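Local coordinates for protein glycosyltransferase Gtf1 (Streptococcus pneumoniae, PDB 4PQG) that belongs to the GT-B glycosyltransferases, carries an added antiparallel beta-sheet domain, and binds uridine-5'-diphosphate, at residues E158-A161 with V166-L169. Sequence-based numbering, arbitrary orientation.
Sequences EYFA and VAVL
Ala-161 and Val-168 form an antiparallel hydrogen-bonded pair: Ala-161 N donates to Val-168 O at 3.0 Å, and Val-168 N returns a bond of 2.8 Å to Ala-161 O. Both bonds are fairly straight at hydrogen. Val-168 O also receives a CA-H...O contact from Phe-160, whose CA lies 3.3 Å from that oxygen, so the carbonyl meets two successive residues of the facing strand. The next pair, Phe-160 with Leu-169, is non-hydrogen-bonded. These pairs belong to a beta hairpin made by strands 154-163 and 166-175, neighbours in the middle of the long antiparallel sheet of the GtfA extended beta-sheet domain; the two short segments run at 135° to each other.

On the face shared by Phe-160 and Leu-169, the packing centres on the aromatic ring. Leu-169 CD1 sits over one face of the Phe-160 ring, 4.1 Å from its centroid and 15° off the normal, in a CH-pi contact. With CG anti to the backbone N (chi1 175°), the leucine side chain reaches toward Phe-160 and Glu-158, and the same CD1 methyl also lies 3.7 Å from Glu-158 CB, touching both side chains. Farther back, Leu-169 CB lies 3.8 Å from Phe-160 CE1, while the methyl of Ala-167 approaches Phe-160 CD1 obliquely at 4.0 Å. Glu-158 crosses Leu-169 at about a right angle; its extended chain delivers the carboxylate to Arg-172, which forms a salt bridge with OE2, and to Tyr-149, whose hydroxyl hydrogen-bonds OE1.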
# COMPACT_ATOMS: atom_id res chain seq x y z
N GLU A 158 12.78 22.47 4.96
CA GLU A 158 13.75 22.19 3.93
C GLU A 158 14.37 23.50 3.47
O GLU A 158 13.66 24.48 3.24
CB GLU A 158 13.10 21.51 2.73
CG GLU A 158 12.65 20.08 2.99
CD GLU A 158 12.02 19.46 1.76
OE1 GLU A 158 11.19 20.13 1.11
OE2 GLU A 158 12.35 18.30 1.46
N TYR A 159 15.69 23.46 3.29
CA TYR A 159 16.48 24.62 2.90
C TYR A 159 17.07 24.40 1.52
O TYR A 159 17.59 23.32 1.23
CB TYR A 159 17.57 24.90 3.94
CG TYR A 159 17.00 25.08 5.33
CD1 TYR A 159 16.47 26.31 5.73
CD2 TYR A 159 16.94 24.01 6.23
CE1 TYR A 159 15.93 26.47 7.01
CE2 TYR A 159 16.40 24.16 7.49
CZ TYR A 159 15.91 25.39 7.88
OH TYR A 159 15.37 25.52 9.13
N PHE A 160 16.93 25.42 0.67
CA PHE A 160 17.33 25.37 -0.73
C PHE A 160 18.25 26.53 -1.09
O PHE A 160 18.14 27.62 -0.52
CB PHE A 160 16.11 25.47 -1.64
CG PHE A 160 15.12 24.35 -1.49
CD1 PHE A 160 15.07 23.33 -2.42
CD2 PHE A 160 14.20 24.35 -0.45
CE1 PHE A 160 14.13 22.31 -2.31
CE2 PHE A 160 13.27 23.34 -0.32
CZ PHE A 160 13.23 22.31 -1.26
N ALA A 161 19.14 26.30 -2.05
CA ALA A 161 19.95 27.36 -2.64
C ALA A 161 19.97 27.22 -4.18
O ALA A 161 19.88 26.10 -4.70
CB ALA A 161 21.37 27.34 -2.08
N VAL A 166 18.07 26.69 -10.75
CA VAL A 166 17.27 25.62 -10.15
C VAL A 166 17.53 25.46 -8.64
O VAL A 166 18.68 25.43 -8.19
CB VAL A 166 17.35 24.27 -10.93
CG1 VAL A 166 18.68 23.56 -10.72
CG2 VAL A 166 16.19 23.35 -10.56
N ALA A 167 16.44 25.39 -7.87
CA ALA A 167 16.52 25.28 -6.42
C ALA A 167 17.10 23.92 -6.03
O ALA A 167 16.56 22.88 -6.41
CB ALA A 167 15.14 25.48 -5.80
N VAL A 168 18.21 23.94 -5.30
CA VAL A 168 18.89 22.71 -4.88
C VAL A 168 18.68 22.49 -3.38
O VAL A 168 19.07 23.33 -2.58
CB VAL A 168 20.41 22.76 -5.20
CG1 VAL A 168 21.13 21.55 -4.61
CG2 VAL A 168 20.63 22.84 -6.71
N LEU A 169 18.08 21.37 -3.02
CA LEU A 169 17.86 21.02 -1.60
C LEU A 169 19.17 20.67 -0.92
O LEU A 169 19.82 19.73 -1.33
CB LEU A 169 16.89 19.85 -1.48
CG LEU A 169 16.66 19.33 -0.05
CD1 LEU A 169 16.04 20.40 0.83
CD2 LEU A 169 15.81 18.05 -0.06